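Side-chain contacts in L-threonine dehydrogenase (Flavobacterium frigidimaris, PDB 2YY7), which probably oxidises L-threonine at its 3-position with NAD+ as coenzyme, as an epimerase-like member of the short-chain dehydrogenase-reductase superfamily: residues Leu102-Lys106 / Ala107-Lys111; Cys154-Tyr157 / His158-Gly162. One frame throughout, in Å; residues are numbered along the deposited sequence.

Contact 1. Residues Leu102-Lys106 / Ala107-Lys111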
loop_
_atom_site.group_PDB
_atom_site.type_symbol
_atom_site.label_atom_id
_atom_site.label_comp_id
_atom_site.label_asym_id
_atom_site.label_seq_id
_atom_site.Cartn_x
_atom_site.Cartn_y
_atom_site.Cartn_z
ATOM N N LEU A 102 -5.684 15.765 1.376
ATOM C CA LEU A 102 -6.825 14.980 1.837
ATOM C C LEU A 102 -7.351 15.555 3.148
ATOM O O LEU A 102 -8.564 15.622 3.358
ATOM C CB LEU A 102 -6.441 13.503 2.023
ATOM C CG LEU A 102 -6.238 12.642 0.767
ATOM C CD1 LEU A 102 -5.805 11.236 1.179
ATOM C CD2 LEU A 102 -7.534 12.570 -0.043
ATOM N N ASN A 103 -6.437 15.965 4.026
ATOM C CA ASN A 103 -6.819 16.550 5.312
ATOM C C ASN A 103 -7.513 17.902 5.112
ATOM O O ASN A 103 -8.360 18.292 5.913
ATOM C CB ASN A 103 -5.587 16.705 6.219
ATOM C CG ASN A 103 -5.239 15.419 6.966
ATOM O OD1 ASN A 103 -4.092 15.210 7.372
ATOM N ND2 ASN A 103 -6.234 14.561 7.166
ATOM N N LEU A 104 -7.160 18.622 4.050
ATOM C CA LEU A 104 -7.812 19.904 3.788
ATOM C C LEU A 104 -9.266 19.621 3.418
ATOM O O LEU A 104 -10.176 20.359 3.805
ATOM C CB LEU A 104 -7.131 20.662 2.636
ATOM C CG LEU A 104 -6.066 21.747 2.898
ATOM C CD1 LEU A 104 -6.285 22.384 4.260
ATOM C CD2 LEU A 104 -4.679 21.163 2.813
ATOM N N ALA A 105 -9.483 18.543 2.669
ATOM C CA ALA A 105 -10.831 18.161 2.264
ATOM C C ALA A 105 -11.603 17.659 3.484
ATOM O O ALA A 105 -12.788 17.953 3.647
ATOM C CB ALA A 105 -10.774 17.077 1.189
ATOM N N LYS A 106 -10.922 16.905 4.342
ATOM C CA LYS A 106 -11.538 16.377 5.560
ATOM C C LYS A 106 -12.014 17.532 6.448
ATOM O O LYS A 106 -13.075 17.457 7.076
ATOM C CB LYS A 106 -10.519 15.512 6.315
ATOM C CG LYS A 106 -10.992 14.926 7.642
ATOM C CD LYS A 106 -9.954 13.945 8.185
ATOM C CE LYS A 106 -10.313 13.429 9.576
ATOM N NZ LYS A 106 -10.146 14.480 10.617
ATOM N N ALA A 107 -11.228 18.605 6.488
ATOM C CA ALA A 107 -11.553 19.775 7.299
ATOM C C ALA A 107 -12.562 20.703 6.621
ATOM O O ALA A 107 -12.923 21.740 7.175
ATOM C CB ALA A 107 -10.273 20.549 7.627
ATOM N N LYS A 108 -13.003 20.331 5.423
ATOM C CA LYS A 108 -13.973 21.124 4.663
ATOM C C LYS A 108 -13.408 22.454 4.168
ATOM O O LYS A 108 -14.158 23.398 3.922
ATOM C CB LYS A 108 -15.224 21.401 5.506
ATOM C CG LYS A 108 -15.895 20.163 6.090
ATOM C CD LYS A 108 -16.526 19.306 5.011
ATOM C CE LYS A 108 -17.355 18.184 5.619
ATOM N NZ LYS A 108 -18.025 17.361 4.571
ATOM N N LYS A 109 -12.090 22.535 4.024
ATOM C CA LYS A 109 -11.463 23.762 3.542
ATOM C C LYS A 109 -11.458 23.816 2.014
ATOM O O LYS A 109 -11.240 24.872 1.422
ATOM C CB LYS A 109 -10.047 23.877 4.108
ATOM C CG LYS A 109 -10.048 24.316 5.568
ATOM C CD LYS A 109 -8.756 23.970 6.268
ATOM C CE LYS A 109 -8.821 24.366 7.739
ATOM N NZ LYS A 109 -7.715 23.748 8.527
ATOM N N ILE A 110 -11.689 22.664 1.386
ATOM C CA ILE A 110 -11.774 22.564 -0.071
ATOM C C ILE A 110 -12.920 21.594 -0.347
ATOM O O ILE A 110 -13.347 20.863 0.546
ATOM C CB ILE A 110 -10.465 22.038 -0.726
ATOM C CG1 ILE A 110 -10.176 20.610 -0.271
ATOM C CG2 ILE A 110 -9.291 22.960 -0.377
ATOM C CD1 ILE A 110 -8.991 19.986 -0.983
ATOM N N LYS A 111 -13.420 21.581 -1.577
ATOM C CA LYS A 111 -14.546 20.721 -1.919
ATOM C C LYS A 111 -14.225 19.462 -2.715
ATOM O O LYS A 111 -14.827 18.413 -2.491
ATOM C CB LYS A 111 -15.593 21.523 -2.709
ATOM C CG LYS A 111 -16.162 22.733 -1.987
ATOM C CD LYS A 111 -17.245 23.401 -2.829
ATOM C CE LYS A 111 -17.849 24.598 -2.111
ATOM N NZ LYS A 111 -18.930 25.252 -2.909
#
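Leu104 lays its CD1 methyl against the aliphatic chain of Lys109, and the two side chains pass at a slant. Leu104 CD1 comes to 3.6 Å from Lys109 CD. The Lys109 chain is extended beyond CG and runs on past the leucine. Its ammonium forms a salt bridge with Glu61 of helix 57-66. The lysine therefore gives its methylenes to the leucine and its charge to the neighbouring helix.

Ile110 folds back against the last helical turn. Its CG1 sits between the backbone N and the carbonyl carbon (chi1 64°), and this brings the ethyl branch onto Ala105. Ile110 CG1 is 3.6 Å from Ala105 CA and 3.9 Å from Ala105 CB. The terminal CD1 of Ile110 also reaches Leu104 CB, at 4.1 Å. The small alanine probably lets the isoleucine lie close to the helix backbone. Leu104, Ala105 and Ile110 are all buried. Phe57 and Ile60 of helix 57-66 pack on Leu104, Val64 packs on Ile110, and Ile113 of strand 112-118 packs on Ala105.

Backbone bonds hold the turn in shape. Ala107 N donates to Asn103 O at 2.9 Å, the last regular helical bond. Lys109 N then reaches back to Leu104 O, also at 2.9 Å, and approaches nearly along the C=O axis. Lys108 N bonds to Ala105 O at 3.0 Å, but from above the carbonyl plane. Lys108 has a positive phi of 68°, which turns the chain away from the helix.

Positive phi and two bonds back into the last turn define a Schellman motif. Here it ends helix 87-106 and leads into parallel strand 112-118 of the Rossmann-type sheet.

Contact 2. Residues Cys154-Tyr157 / His158-Gly162; sequences CEYY and HNIYG
Tyr156 and Ile160 meet one turn apart near the C-terminal end of helix 142-161, a helix of the Rossmann-type NAD-binding fold. The contact is CH-pi. Ile160 CG1 stands over the centre of the Tyr156 ring, 3.6 Å from its centroid and only 12° off the ring normal. Tyr156 has CG anti to the backbone N (chi1 -172°), which swings the ring along the helix over the isoleucine. The Tyr156 hydroxyl goes on to bond Glu84 of the second subunit. With alanine in place of Tyr156, that glutamate would probably lose its hydroxyl partner and Ile160 CG1 the ring face it lies against.

The second aromatic contact is T-shaped. Tyr161 turns the edge of its ring to the face of Tyr157, with centroids 5.2 Å apart and planes at 67°. Tyr161 CD2 leads, 3.6 Å from Tyr157 CD1. The adjoining ring carbon, Tyr161 CE2, also touches Tyr156 CE2 at 4.1 Å, so three tyrosines are joined.

Polar side chains mostly look elsewhere. The Glu155 carboxylate forms a salt bridge with Arg152. The ND1 of His158 bonds Val163 O, and its ring stacks on His237. Glu155 and Asn159 still cross at a slant, with Asn159 ND2 3.4 Å from Glu155 CG.

Regular helical backbone bonds accompany these contacts. His158 N donates to Cys154 O and Asn159 N to Glu155 O. The helix ends at Tyr161, and Gly162 follows with positive phi. In this last turn Tyr161 N bonds Tyr157 O from above the carbonyl plane. One residue earlier the bond is shorter and better aligned: Ile160 N reaches Tyr156 O at 2.7 Å, nearly in line with the carbonyl.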
loop_
_atom_site.group_PDB
_atom_site.type_symbol
_atom_site.label_atom_id
_atom_site.label_comp_id
_atom_site.label_asym_id
_atom_site.label_seq_id
_atom_site.Cartn_x
_atom_site.Cartn_y
_atom_site.Cartn_z
ATOM N N CYS A 154 -7.090 7.395 -0.443
ATOM C CA CYS A 154 -8.121 8.207 -1.091
ATOM C C CYS A 154 -9.481 7.563 -0.849
ATOM O O CYS A 154 -10.457 8.240 -0.515
ATOM C CB CYS A 154 -7.880 8.306 -2.600
ATOM S SG CYS A 154 -6.547 9.418 -3.059
ATOM N N GLU A 155 -9.536 6.247 -1.021
ATOM C CA GLU A 155 -10.772 5.504 -0.820
ATOM C C GLU A 155 -11.202 5.588 0.643
ATOM O O GLU A 155 -12.391 5.728 0.950
ATOM C CB GLU A 155 -10.570 4.044 -1.219
ATOM C CG GLU A 155 -11.848 3.239 -1.294
ATOM C CD GLU A 155 -11.595 1.811 -1.724
ATOM O OE1 GLU A 155 -11.004 1.047 -0.932
ATOM O OE2 GLU A 155 -11.977 1.456 -2.855
ATOM N N TYR A 156 -10.229 5.497 1.546
ATOM C CA TYR A 156 -10.520 5.575 2.972
ATOM C C TYR A 156 -11.147 6.931 3.287
ATOM O O TYR A 156 -12.213 7.001 3.898
ATOM C CB TYR A 156 -9.244 5.413 3.801
ATOM C CG TYR A 156 -9.515 5.285 5.286
ATOM C CD1 TYR A 156 -9.816 4.046 5.853
ATOM C CD2 TYR A 156 -9.509 6.408 6.118
ATOM C CE1 TYR A 156 -10.103 3.924 7.212
ATOM C CE2 TYR A 156 -9.801 6.294 7.484
ATOM C CZ TYR A 156 -10.094 5.047 8.019
ATOM O OH TYR A 156 -10.373 4.914 9.361
ATOM N N TYR A 157 -10.481 8.009 2.879
ATOM C CA TYR A 157 -10.992 9.354 3.134
ATOM C C TYR A 157 -12.383 9.577 2.549
ATOM O O TYR A 157 -13.196 10.306 3.123
ATOM C CB TYR A 157 -10.020 10.409 2.596
ATOM C CG TYR A 157 -8.962 10.821 3.598
ATOM C CD1 TYR A 157 -9.024 12.058 4.238
ATOM C CD2 TYR A 157 -7.905 9.972 3.914
ATOM C CE1 TYR A 157 -8.064 12.441 5.165
ATOM C CE2 TYR A 157 -6.934 10.343 4.842
ATOM C CZ TYR A 157 -7.018 11.581 5.463
ATOM O OH TYR A 157 -6.055 11.962 6.375
ATOM N N HIS A 158 -12.657 8.967 1.402
ATOM C CA HIS A 158 -13.974 9.105 0.795
ATOM C C HIS A 158 -15.014 8.373 1.637
ATOM O O HIS A 158 -16.027 8.954 2.042
ATOM C CB HIS A 158 -14.010 8.505 -0.608
ATOM C CG HIS A 158 -15.391 8.435 -1.180
ATOM N ND1 HIS A 158 -16.046 9.543 -1.674
ATOM C CD2 HIS A 158 -16.271 7.410 -1.260
ATOM C CE1 HIS A 158 -17.271 9.203 -2.033
ATOM N NE2 HIS A 158 -17.435 7.915 -1.792
ATOM N N ASN A 159 -14.749 7.092 1.893
ATOM C CA ASN A 159 -15.656 6.236 2.654
ATOM C C ASN A 159 -15.861 6.611 4.113
ATOM O O ASN A 159 -16.958 6.458 4.645
ATOM C CB ASN A 159 -15.189 4.779 2.593
ATOM C CG ASN A 159 -15.345 4.173 1.215
ATOM O OD1 ASN A 159 -16.258 4.528 0.474
ATOM N ND2 ASN A 159 -14.462 3.237 0.870
ATOM N N ILE A 160 -14.810 7.094 4.762
ATOM C CA ILE A 160 -14.899 7.450 6.167
ATOM C C ILE A 160 -15.194 8.924 6.425
ATOM O O ILE A 160 -15.984 9.255 7.313
ATOM C CB ILE A 160 -13.600 7.049 6.909
ATOM C CG1 ILE A 160 -13.348 5.551 6.721
ATOM C CG2 ILE A 160 -13.708 7.390 8.395
ATOM C CD1 ILE A 160 -14.521 4.662 7.157
ATOM N N TYR A 161 -14.585 9.814 5.651
ATOM C CA TYR A 161 -14.815 11.236 5.871
ATOM C C TYR A 161 -15.668 11.918 4.809
ATOM O O TYR A 161 -15.914 13.118 4.892
ATOM C CB TYR A 161 -13.472 11.957 6.020
ATOM C CG TYR A 161 -12.591 11.339 7.080
ATOM C CD1 TYR A 161 -13.048 11.181 8.390
ATOM C CD2 TYR A 161 -11.304 10.902 6.776
ATOM C CE1 TYR A 161 -12.244 10.601 9.367
ATOM C CE2 TYR A 161 -10.494 10.324 7.743
ATOM C CZ TYR A 161 -10.969 10.177 9.036
ATOM O OH TYR A 161 -10.162 9.613 9.994
ATOM N N GLY A 162 -16.128 11.152 3.825
ATOM C CA GLY A 162 -16.967 11.718 2.778
ATOM C C GLY A 162 -16.258 12.658 1.818
ATOM O O GLY A 162 -16.899 13.456 1.128
#

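Contact 1 and contact 2 close neighbouring helices, 87-106 and 142-161, and their centres lie about 11 Å apart. Both mix buried and exposed residues. In 102-106 / 107-111 the buried part is aliphatic and faces helix 57-66 and strand 112-118, with lysines at the surface. In 154-157 / 158-162 the chemistry is largely aromatic, with polar groups around it, and one side reaches the second subunit. No other chain of the assembly touches contact 1. The two meet directly: Leu102 CD1 packs on Tyr157 CD2 at 3.7 Å, and Lys106 makes a cation-pi contact with Tyr161. Both lie away from the bound NAD, at the far ends of their helices.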